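Local atomic coordinates of foldase protein PrsA (Bacillus subtilis, PDB entry 4WO7), a protein that assists the folding of secreted proteins after they cross the membrane, as an extracellular lipoprotein foldase with peptidyl-prolyl cis-trans isomerase activity. Residues Ser5-Glu9 / Val19-Glu23; Asp106-Lys110 / Tyr212-Lys216; Ile109-Trp113 / Leu219-Val223. All coordinates share one frame; numbering follows the deposited sequence.

Contact 1 comes first along the chain and closes before the other two open: it joins the N-terminal residues to the start of helix 21-49. Contacts 2 and 3 then start together on helix 106-113 and share Ile-109 and Lys-110; they reach, more than a hundred residues on, first the loop before helix 216-228 and then that helix itself. Their centres lie 6 Å apart, whereas contact 1 lies 59 and 54 Å from them, centre to centre, across the centre of the chain. The four-stranded sheet of the parvulin-type domain falls between the segments of contacts 2 and 3, so these contacts bring together the chain entering and leaving the sheet. Contact 1 faces the second subunit.

Contact 1 (Ser5-Glu9 / Val19-Glu23)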
ATOM      1  N   SER A   5     -14.503 -11.339  34.661  1.00186.01           N
ATOM      2  CA  SER A   5     -13.061 -11.119  34.639  1.00180.16           C
ATOM      3  C   SER A   5     -12.729  -9.767  34.008  1.00179.86           C
ATOM      4  O   SER A   5     -13.621  -8.958  33.751  1.00174.78           O
ATOM      5  CB  SER A   5     -12.361 -12.252  33.881  1.00178.33           C
ATOM      6  OG  SER A   5     -12.459 -13.475  34.590  1.00182.04           O
ATOM      7  N   GLY A   6     -11.442  -9.526  33.767  1.00168.38           N
ATOM      8  CA  GLY A   6     -11.000  -8.284  33.160  1.00158.87           C
ATOM      9  C   GLY A   6     -11.456  -8.181  31.721  1.00142.80           C
ATOM     10  O   GLY A   6     -11.531  -7.088  31.159  1.00137.00           O
ATOM     11  N   ASP A   7     -11.761  -9.329  31.128  1.00134.09           N
ATOM     12  CA  ASP A   7     -12.274  -9.394  29.768  1.00124.75           C
ATOM     13  C   ASP A   7     -13.672  -8.790  29.654  1.00115.80           C
ATOM     14  O   ASP A   7     -14.131  -8.481  28.555  1.00114.58           O
ATOM     15  CB  ASP A   7     -12.293 -10.848  29.300  1.00131.25           C
ATOM     16  CG  ASP A   7     -10.928 -11.336  28.853  1.00132.91           C
ATOM     17  OD1 ASP A   7      -9.912 -10.745  29.280  1.00132.33           O
ATOM     18  OD2 ASP A   7     -10.869 -12.315  28.081  1.00133.44           O
ATOM     19  N   LYS A   8     -14.342  -8.618  30.790  1.00119.28           N
ATOM     20  CA  LYS A   8     -15.670  -8.010  30.816  1.00116.40           C
ATOM     21  C   LYS A   8     -15.591  -6.489  30.774  1.00114.36           C
ATOM     22  O   LYS A   8     -16.613  -5.811  30.646  1.00116.25           O
ATOM     23  CB  LYS A   8     -16.418  -8.414  32.086  1.00122.36           C
ATOM     24  CG  LYS A   8     -16.398  -9.897  32.407  1.00126.83           C
ATOM     25  CD  LYS A   8     -17.697 -10.602  32.096  1.00134.50           C
ATOM     26  CE  LYS A   8     -17.807 -11.860  32.936  1.00144.27           C
ATOM     27  NZ  LYS A   8     -18.245 -11.571  34.331  1.00151.57           N
ATOM     28  N   GLU A   9     -14.377  -5.958  30.891  1.00121.29           N
ATOM     29  CA  GLU A   9     -14.159  -4.519  30.832  1.00113.72           C
ATOM     30  C   GLU A   9     -14.742  -3.948  29.547  1.00102.32           C
ATOM     31  O   GLU A   9     -14.417  -4.398  28.446  1.00102.60           O
ATOM     32  CB  GLU A   9     -12.660  -4.215  30.936  1.00119.57           C
ATOM     33  CG  GLU A   9     -12.280  -2.745  30.858  1.00128.87           C
ATOM     34  CD  GLU A   9     -10.798  -2.556  30.593  1.00137.26           C
ATOM     35  OE1 GLU A   9     -10.426  -1.536  29.977  1.00141.83           O
ATOM     36  OE2 GLU A   9     -10.001  -3.424  31.018  1.00139.81           O
ATOM     37  N   VAL A  19     -18.911  -3.207  23.383  1.00 83.13           N
ATOM     38  CA  VAL A  19     -17.704  -3.899  22.973  1.00 82.77           C
ATOM     39  C   VAL A  19     -16.821  -4.120  24.194  1.00 87.62           C
ATOM     40  O   VAL A  19     -16.411  -3.163  24.851  1.00 86.89           O
ATOM     41  CB  VAL A  19     -16.966  -3.083  21.895  1.00 79.34           C
ATOM     42  CG1 VAL A  19     -15.635  -3.719  21.538  1.00 80.08           C
ATOM     43  CG2 VAL A  19     -17.853  -2.930  20.657  1.00 82.88           C
ATOM     44  N   THR A  20     -16.543  -5.383  24.502  1.00 92.73           N
ATOM     45  CA  THR A  20     -15.738  -5.728  25.667  1.00 92.52           C
ATOM     46  C   THR A  20     -14.253  -5.867  25.321  1.00 89.48           C
ATOM     47  O   THR A  20     -13.884  -5.980  24.151  1.00 84.14           O
ATOM     48  CB  THR A  20     -16.228  -7.037  26.298  1.00 87.49           C
ATOM     49  OG1 THR A  20     -16.138  -8.097  25.339  1.00 86.60           O
ATOM     50  CG2 THR A  20     -17.672  -6.895  26.784  1.00 88.08           C
ATOM     51  N   LYS A  21     -13.413  -5.858  26.352  1.00 97.11           N
ATOM     52  CA  LYS A  21     -11.970  -6.066  26.205  1.00106.76           C
ATOM     53  C   LYS A  21     -11.679  -7.402  25.524  1.00 86.30           C
ATOM     54  O   LYS A  21     -10.810  -7.491  24.656  1.00 77.49           O
ATOM     55  CB  LYS A  21     -11.286  -6.003  27.578  1.00139.67           C
ATOM     56  CG  LYS A  21      -9.795  -6.347  27.593  1.00158.45           C
ATOM     57  CD  LYS A  21      -9.112  -5.789  28.849  1.00162.34           C
ATOM     58  CE  LYS A  21      -7.812  -6.523  29.155  1.00191.68           C
ATOM     59  NZ  LYS A  21      -6.998  -5.857  30.214  1.00160.36           N
ATOM     60  N   GLY A  22     -12.414  -8.437  25.923  1.00 79.72           N
ATOM     61  CA  GLY A  22     -12.242  -9.766  25.359  1.00 66.72           C
ATOM     62  C   GLY A  22     -12.527  -9.805  23.868  1.00 66.33           C
ATOM     63  O   GLY A  22     -11.798 -10.435  23.098  1.00 69.31           O
ATOM     64  N   GLU A  23     -13.593  -9.127  23.457  1.00 68.70           N
ATOM     65  CA  GLU A  23     -13.935  -9.033  22.043  1.00 74.98           C
ATOM     66  C   GLU A  23     -12.821  -8.342  21.279  1.00 72.83           C
ATOM     67  O   GLU A  23     -12.420  -8.794  20.206  1.00 75.43           O
ATOM     68  CB  GLU A  23     -15.240  -8.260  21.845  1.00 85.26           C
ATOM     69  CG  GLU A  23     -16.489  -8.975  22.325  1.00 95.45           C
ATOM     70  CD  GLU A  23     -17.701  -8.062  22.341  1.00107.08           C
ATOM     71  OE1 GLU A  23     -18.381  -7.961  21.299  1.00113.53           O
ATOM     72  OE2 GLU A  23     -17.972  -7.445  23.394  1.00109.30           O
TER
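Lys-21, Asp-7 and Glu-9 carry most of this surface contact. The backbone of Lys-21 donates a hydrogen bond, with Lys-21 N 2.7 Å from Glu-9 O. Its side chain runs fully extended past the 3-10 turn of residues 6-8, placing Lys-21 CD 3.6 Å from Gly-6 O. With CG anti to its own N (chi1 179°), the extended chain of Glu-9 lies at a slant across that of Lys-21, and Glu-9 OE2 comes within 3.9 Å of Lys-21 NZ, a long salt bridge. Asp-7 works through its carbonyl: Gly-22 N hydrogen-bonds to Asp-7 O at 3.1 Å. Two N-H groups of the first turn of helix 21-49 are thus met by the N-terminal segment. The same turn is closed by a capping box: Thr-20 N hydrogen-bonds to Glu-23 OE2 at 2.7 Å, Thr-20 OG1 donates to the same oxygen, and Glu-23 N makes a weak bond of 3.3 Å to Thr-20 OG1. The Asp-7 side chain lies against Gly-22, with Asp-7 CG 4.0 Å from Gly-22 CA. Lys-21 NZ also forms a salt bridge to Asp-7 of the second subunit, and Glu-23 forms one to Lys-44 of that subunit.

Contact 2 (Asp106-Lys110 / Tyr212-Lys216)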
ATOM      1  N   ASP A 106      31.751 -10.388  -3.319  1.00118.33           N
ATOM      2  CA  ASP A 106      32.404  -9.592  -4.353  1.00119.29           C
ATOM      3  C   ASP A 106      31.609  -9.640  -5.645  1.00116.66           C
ATOM      4  O   ASP A 106      31.740  -8.759  -6.497  1.00121.58           O
ATOM      5  CB  ASP A 106      33.837 -10.057  -4.599  1.00124.97           C
ATOM      6  CG  ASP A 106      34.723  -9.800  -3.416  1.00130.69           C
ATOM      7  OD1 ASP A 106      34.153  -9.434  -2.371  1.00133.67           O
ATOM      8  OD2 ASP A 106      35.968  -9.851  -3.554  1.00132.40           O
ATOM      9  N   ALA A 107      30.786 -10.674  -5.793  1.00109.86           N
ATOM     10  CA  ALA A 107      29.885 -10.744  -6.927  1.00113.18           C
ATOM     11  C   ALA A 107      28.904  -9.593  -6.826  1.00111.16           C
ATOM     12  O   ALA A 107      28.608  -8.937  -7.818  1.00113.20           O
ATOM     13  CB  ALA A 107      29.146 -12.075  -6.961  1.00115.08           C
ATOM     14  N   ASP A 108      28.422  -9.331  -5.616  1.00122.38           N
ATOM     15  CA  ASP A 108      27.515  -8.215  -5.386  1.00121.67           C
ATOM     16  C   ASP A 108      28.200  -6.872  -5.673  1.00106.21           C
ATOM     17  O   ASP A 108      27.553  -5.933  -6.140  1.00102.20           O
ATOM     18  CB  ASP A 108      26.979  -8.239  -3.954  1.00118.87           C
ATOM     19  CG  ASP A 108      26.161  -9.486  -3.656  1.00128.98           C
ATOM     20  OD1 ASP A 108      25.616 -10.083  -4.610  1.00138.15           O
ATOM     21  OD2 ASP A 108      26.068  -9.876  -2.471  1.00125.31           O
ATOM     22  N   ILE A 109      29.499  -6.774  -5.387  1.00104.52           N
ATOM     23  CA  ILE A 109      30.209  -5.507  -5.569  1.00107.01           C
ATOM     24  C   ILE A 109      30.525  -5.252  -7.033  1.00113.41           C
ATOM     25  O   ILE A 109      30.332  -4.141  -7.531  1.00114.32           O
ATOM     26  CB  ILE A 109      31.553  -5.461  -4.806  1.00106.19           C
ATOM     27  CG1 ILE A 109      31.375  -5.796  -3.328  1.00103.49           C
ATOM     28  CG2 ILE A 109      32.206  -4.085  -4.961  1.00102.19           C
ATOM     29  CD1 ILE A 109      32.686  -6.099  -2.629  1.00101.40           C
ATOM     30  N   LYS A 110      31.007  -6.280  -7.723  1.00118.34           N
ATOM     31  CA  LYS A 110      31.344  -6.140  -9.132  1.00117.45           C
ATOM     32  C   LYS A 110      30.048  -5.958  -9.901  1.00120.90           C
ATOM     33  O   LYS A 110      30.002  -5.258 -10.909  1.00118.25           O
ATOM     34  CB  LYS A 110      32.126  -7.349  -9.650  1.00123.82           C
ATOM     35  CG  LYS A 110      32.925  -7.052 -10.922  1.00137.35           C
ATOM     36  CD  LYS A 110      33.856  -8.197 -11.299  1.00152.86           C
ATOM     37  CE  LYS A 110      33.235  -9.114 -12.342  1.00161.36           C
ATOM     38  NZ  LYS A 110      33.326  -8.556 -13.723  1.00167.96           N
ATOM     39  N   TYR A 212      37.245  -0.269 -10.873  1.00113.28           N
ATOM     40  CA  TYR A 212      37.008  -1.271  -9.827  1.00117.72           C
ATOM     41  C   TYR A 212      38.363  -1.513  -9.167  1.00133.69           C
ATOM     42  O   TYR A 212      39.385  -1.133  -9.734  1.00146.02           O
ATOM     43  CB  TYR A 212      36.421  -2.564 -10.415  1.00111.06           C
ATOM     44  CG  TYR A 212      35.985  -3.615  -9.409  1.00108.63           C
ATOM     45  CD1 TYR A 212      36.864  -4.585  -8.939  1.00106.45           C
ATOM     46  CD2 TYR A 212      34.669  -3.649  -8.957  1.00107.45           C
ATOM     47  CE1 TYR A 212      36.443  -5.546  -8.028  1.00106.62           C
ATOM     48  CE2 TYR A 212      34.243  -4.598  -8.055  1.00101.85           C
ATOM     49  CZ  TYR A 212      35.130  -5.545  -7.593  1.00105.43           C
ATOM     50  OH  TYR A 212      34.689  -6.490  -6.694  1.00109.62           O
ATOM     51  N   ASP A 213      38.375  -2.140  -7.993  1.00139.01           N
ATOM     52  CA  ASP A 213      39.604  -2.391  -7.227  1.00140.13           C
ATOM     53  C   ASP A 213      40.060  -1.101  -6.534  1.00136.15           C
ATOM     54  O   ASP A 213      40.430  -1.114  -5.360  1.00132.54           O
ATOM     55  CB  ASP A 213      40.721  -2.943  -8.129  1.00151.87           C
ATOM     56  CG  ASP A 213      41.609  -3.952  -7.420  1.00159.35           C
ATOM     57  OD1 ASP A 213      41.704  -3.902  -6.176  1.00160.23           O
ATOM     58  OD2 ASP A 213      42.219  -4.796  -8.112  1.00165.19           O
ATOM     59  N   ASP A 214      40.039   0.007  -7.269  1.00127.13           N
ATOM     60  CA  ASP A 214      40.276   1.326  -6.690  1.00123.20           C
ATOM     61  C   ASP A 214      39.050   1.709  -5.873  1.00116.49           C
ATOM     62  O   ASP A 214      39.142   2.247  -4.768  1.00119.08           O
ATOM     63  CB  ASP A 214      40.523   2.374  -7.777  1.00122.73           C
ATOM     64  CG  ASP A 214      41.986   2.720  -7.940  1.00128.62           C
ATOM     65  OD1 ASP A 214      42.840   1.816  -7.818  1.00132.75           O
ATOM     66  OD2 ASP A 214      42.281   3.907  -8.193  1.00131.25           O
HETATM   67  N   MSE A 215      37.900   1.398  -6.455  1.00114.98           N
HETATM   68  CA  MSE A 215      36.599   1.848  -5.985  1.00105.19           C
HETATM   69  C   MSE A 215      35.887   0.803  -5.143  1.00105.98           C
HETATM   70  O   MSE A 215      34.807   1.046  -4.604  1.00 99.80           O
HETATM   71  CB  MSE A 215      35.748   2.188  -7.189  1.00107.92           C
HETATM   72  CG  MSE A 215      34.515   2.966  -6.926  1.00109.59           C
HETATM   73 SE   MSE A 215      33.983   3.517  -8.683  0.92110.62          SE
HETATM   74  CE  MSE A 215      32.350   4.474  -8.265  1.00 88.20           C
ATOM     75  N   LYS A 216      36.508  -0.366  -5.050  1.00111.09           N
ATOM     76  CA  LYS A 216      35.905  -1.541  -4.442  1.00112.27           C
ATOM     77  C   LYS A 216      35.298  -1.294  -3.064  1.00110.83           C
ATOM     78  O   LYS A 216      34.126  -1.594  -2.839  1.00107.99           O
ATOM     79  CB  LYS A 216      36.959  -2.639  -4.338  1.00115.67           C
ATOM     80  CG  LYS A 216      36.428  -4.000  -3.946  1.00114.03           C
ATOM     81  CD  LYS A 216      37.580  -4.968  -3.788  1.00120.00           C
ATOM     82  CE  LYS A 216      37.117  -6.309  -3.258  1.00123.51           C
ATOM     83  NZ  LYS A 216      36.373  -7.073  -4.294  1.00131.86           N
TER
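Lys-216 and Asp-106 supply the ionic part of the contact: Lys-216 NZ lies 2.9 Å from Asp-106 OD2 in a salt bridge whose hydrogen-bond geometry is weak. The lysine reaches it along a chain extended as far as CE and bent only at its last torsion (chi4 73°), and the two side chains meet at about a right angle. A second polar bond is made within segment 212-216, between the loop and the first residue of helix 216-228, where Lys-216 NZ donates to Tyr-212 OH at 3.0 Å.

The apolar part centres on the Tyr-212 ring, which reaches across to helix 106-113. Lys-110 CG sits 4.0 Å above one face of the Tyr-212 ring, displaced toward the rim, and Lys-110 CA approaches Tyr-212 CE2 to 3.5 Å. Ile-109 CG2 meets Tyr-212 CE2 obliquely at 3.7 Å. Farther along helix 106-113, Trp-113 packs edge-to-face with the ring. Through Ile-109, Lys-110 and Trp-113 together, Tyr-212 joins the loop leading into helix 216-228 to the helix that precedes the four-stranded sheet.

Because one ammonium group binds both the carboxylate and the phenol oxygen, the salt bridge and the ring placement are probably coupled; Asp-106, in the first turn of its helix, would probably also be stabilised there by the helix dipole.

Contact 3 (Ile109-Trp113 / Leu219-Val223); sequences IKEYW and LKSEV
Ile-109, Tyr-112 and Trp-113 gather round Leu-219 where two helices cross nearly at right angles, their local axes 9.4 Å apart and 95° between directions. Helix 106-113 leads into the parvulin-type sheet and helix 216-228 follows it, so the crossing joins the chain on its way in to the chain on its way out.

Toward solvent the contact thins. Lys-220 lends only the aliphatic start of its chain, Lys-220 CG lying 3.8 Å from Ile-109 CD1, before its extended length carries the amine away from helix 106-113.

The tight part is mostly apolar. The two methyl branches of Leu-219 divide between the aromatic residues: Leu-219 CD1 reaches Trp-113 CD1 at 3.6 Å, and Leu-219 CD2 reaches Tyr-112 CE2, also at 3.6 Å, each at the edge of its ring and near the ring plane. Nearer the backbone, Leu-219 CB lies 3.9 Å from Ile-109 CG2. Val-223 closes the group from the next turn, with Val-223 CG2 3.7 Å from Tyr-112 CB. Beyond this contact, Arg-209 makes a cation-pi interaction with Trp-113. The packed part has a polar end: Glu-222, whose OE1 also has a weak hydrogen bond from Trp-167, turns toward the tyrosine. There Tyr-112 OH donates a weak bond to Glu-222 OE1 at 2.9 Å, the ring and carboxylate planes standing 77° apart.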
ATOM      1  N   ILE A 109      29.499  -6.774  -5.387  1.00104.52           N
ATOM      2  CA  ILE A 109      30.209  -5.507  -5.569  1.00107.01           C
ATOM      3  C   ILE A 109      30.525  -5.252  -7.033  1.00113.41           C
ATOM      4  O   ILE A 109      30.332  -4.141  -7.531  1.00114.32           O
ATOM      5  CB  ILE A 109      31.553  -5.461  -4.806  1.00106.19           C
ATOM      6  CG1 ILE A 109      31.375  -5.796  -3.328  1.00103.49           C
ATOM      7  CG2 ILE A 109      32.206  -4.085  -4.961  1.00102.19           C
ATOM      8  CD1 ILE A 109      32.686  -6.099  -2.629  1.00101.40           C
ATOM      9  N   LYS A 110      31.007  -6.280  -7.723  1.00118.34           N
ATOM     10  CA  LYS A 110      31.344  -6.140  -9.132  1.00117.45           C
ATOM     11  C   LYS A 110      30.048  -5.958  -9.901  1.00120.90           C
ATOM     12  O   LYS A 110      30.002  -5.258 -10.909  1.00118.25           O
ATOM     13  CB  LYS A 110      32.126  -7.349  -9.650  1.00123.82           C
ATOM     14  CG  LYS A 110      32.925  -7.052 -10.922  1.00137.35           C
ATOM     15  CD  LYS A 110      33.856  -8.197 -11.299  1.00152.86           C
ATOM     16  CE  LYS A 110      33.235  -9.114 -12.342  1.00161.36           C
ATOM     17  NZ  LYS A 110      33.326  -8.556 -13.723  1.00167.96           N
ATOM     18  N   GLU A 111      28.993  -6.588  -9.394  1.00110.13           N
ATOM     19  CA  GLU A 111      27.652  -6.451  -9.948  1.00112.13           C
ATOM     20  C   GLU A 111      27.113  -5.041  -9.788  1.00106.19           C
ATOM     21  O   GLU A 111      26.312  -4.586 -10.599  1.00109.81           O
ATOM     22  CB  GLU A 111      26.693  -7.412  -9.257  1.00116.40           C
ATOM     23  CG  GLU A 111      25.251  -7.262  -9.688  1.00126.74           C
ATOM     24  CD  GLU A 111      24.343  -8.266  -9.011  1.00136.57           C
ATOM     25  OE1 GLU A 111      23.125  -8.240  -9.284  1.00138.81           O
ATOM     26  OE2 GLU A 111      24.845  -9.079  -8.205  1.00139.38           O
ATOM     27  N   TYR A 112      27.482  -4.386  -8.694  1.00113.01           N
ATOM     28  CA  TYR A 112      27.076  -3.005  -8.468  1.00 90.02           C
ATOM     29  C   TYR A 112      27.923  -2.064  -9.326  1.00 89.99           C
ATOM     30  O   TYR A 112      27.421  -1.069  -9.856  1.00 80.89           O
ATOM     31  CB  TYR A 112      27.187  -2.633  -6.991  1.00 87.08           C
ATOM     32  CG  TYR A 112      26.643  -1.254  -6.678  1.00 89.93           C
ATOM     33  CD1 TYR A 112      25.281  -1.048  -6.494  1.00 86.63           C
ATOM     34  CD2 TYR A 112      27.485  -0.156  -6.586  1.00 93.09           C
ATOM     35  CE1 TYR A 112      24.777   0.211  -6.217  1.00 90.25           C
ATOM     36  CE2 TYR A 112      26.988   1.108  -6.311  1.00 93.34           C
ATOM     37  CZ  TYR A 112      25.635   1.285  -6.126  1.00 94.41           C
ATOM     38  OH  TYR A 112      25.145   2.544  -5.852  1.00 99.47           O
ATOM     39  N   TRP A 113      29.212  -2.376  -9.439  1.00 90.02           N
ATOM     40  CA  TRP A 113      30.129  -1.584 -10.244  1.00 96.89           C
ATOM     41  C   TRP A 113      29.628  -1.539 -11.683  1.00108.09           C
ATOM     42  O   TRP A 113      29.465  -0.463 -12.254  1.00110.01           O
ATOM     43  CB  TRP A 113      31.533  -2.204 -10.171  1.00113.68           C
ATOM     44  CG  TRP A 113      32.619  -1.470 -10.886  1.00104.41           C
ATOM     45  CD1 TRP A 113      33.343  -0.413 -10.415  1.00103.26           C
ATOM     46  CD2 TRP A 113      33.125  -1.751 -12.199  1.00111.07           C
ATOM     47  NE1 TRP A 113      34.263  -0.012 -11.356  1.00106.86           N
ATOM     48  CE2 TRP A 113      34.144  -0.813 -12.463  1.00108.87           C
ATOM     49  CE3 TRP A 113      32.801  -2.689 -13.184  1.00116.25           C
ATOM     50  CZ2 TRP A 113      34.846  -0.793 -13.662  1.00 99.27           C
ATOM     51  CZ3 TRP A 113      33.499  -2.664 -14.376  1.00101.68           C
ATOM     52  CH2 TRP A 113      34.509  -1.724 -14.604  1.00141.76           C
ATOM     53  N   LEU A 219      32.169   0.929  -2.767  1.00 96.88           N
ATOM     54  CA  LEU A 219      30.981   0.317  -3.345  1.00 86.82           C
ATOM     55  C   LEU A 219      30.435  -0.767  -2.425  1.00 77.97           C
ATOM     56  O   LEU A 219      29.225  -0.975  -2.362  1.00 79.49           O
ATOM     57  CB  LEU A 219      31.280  -0.260  -4.730  1.00 95.00           C
ATOM     58  CG  LEU A 219      31.595   0.798  -5.790  1.00101.95           C
ATOM     59  CD1 LEU A 219      31.833   0.151  -7.147  1.00108.87           C
ATOM     60  CD2 LEU A 219      30.517   1.885  -5.870  1.00102.34           C
ATOM     61  N   LYS A 220      31.322  -1.460  -1.717  1.00 78.23           N
ATOM     62  CA  LYS A 220      30.888  -2.466  -0.759  1.00 79.70           C
ATOM     63  C   LYS A 220      30.016  -1.791   0.301  1.00 77.73           C
ATOM     64  O   LYS A 220      28.981  -2.321   0.707  1.00 73.83           O
ATOM     65  CB  LYS A 220      32.078  -3.173  -0.113  1.00 82.83           C
ATOM     66  CG  LYS A 220      31.682  -4.457   0.592  1.00 84.39           C
ATOM     67  CD  LYS A 220      32.871  -5.189   1.189  1.00 87.28           C
ATOM     68  CE  LYS A 220      32.489  -6.592   1.645  1.00 85.65           C
ATOM     69  NZ  LYS A 220      33.674  -7.339   2.151  1.00 90.01           N
ATOM     70  N   SER A 221      30.445  -0.612   0.740  1.00 75.61           N
ATOM     71  CA  SER A 221      29.729   0.126   1.769  1.00 72.50           C
ATOM     72  C   SER A 221      28.381   0.572   1.222  1.00 68.59           C
ATOM     73  O   SER A 221      27.384   0.582   1.945  1.00 72.87           O
ATOM     74  CB  SER A 221      30.548   1.328   2.248  1.00 66.79           C
ATOM     75  OG  SER A 221      31.666   0.911   3.012  1.00 74.60           O
ATOM     76  N   GLU A 222      28.353   0.931  -0.058  1.00 77.06           N
ATOM     77  CA  GLU A 222      27.106   1.314  -0.711  1.00 82.11           C
ATOM     78  C   GLU A 222      26.152   0.136  -0.882  1.00 86.70           C
ATOM     79  O   GLU A 222      24.947   0.284  -0.677  1.00 85.09           O
ATOM     80  CB  GLU A 222      27.375   1.936  -2.079  1.00 91.76           C
ATOM     81  CG  GLU A 222      27.919   3.349  -2.041  1.00104.49           C
ATOM     82  CD  GLU A 222      27.935   3.985  -3.420  1.00117.24           C
ATOM     83  OE1 GLU A 222      26.874   3.995  -4.078  1.00118.59           O
ATOM     84  OE2 GLU A 222      29.005   4.471  -3.847  1.00124.24           O
ATOM     85  N   VAL A 223      26.683  -1.029  -1.258  1.00 92.97           N
ATOM     86  CA  VAL A 223      25.844  -2.215  -1.426  1.00 94.52           C
ATOM     87  C   VAL A 223      25.165  -2.546  -0.116  1.00 92.94           C
ATOM     88  O   VAL A 223      23.970  -2.830  -0.088  1.00 94.00           O
ATOM     89  CB  VAL A 223      26.647  -3.460  -1.898  1.00 85.73           C
ATOM     90  CG1 VAL A 223      25.809  -4.747  -1.743  1.00 89.53           C
ATOM     91  CG2 VAL A 223      27.133  -3.302  -3.336  1.00 83.00           C
TER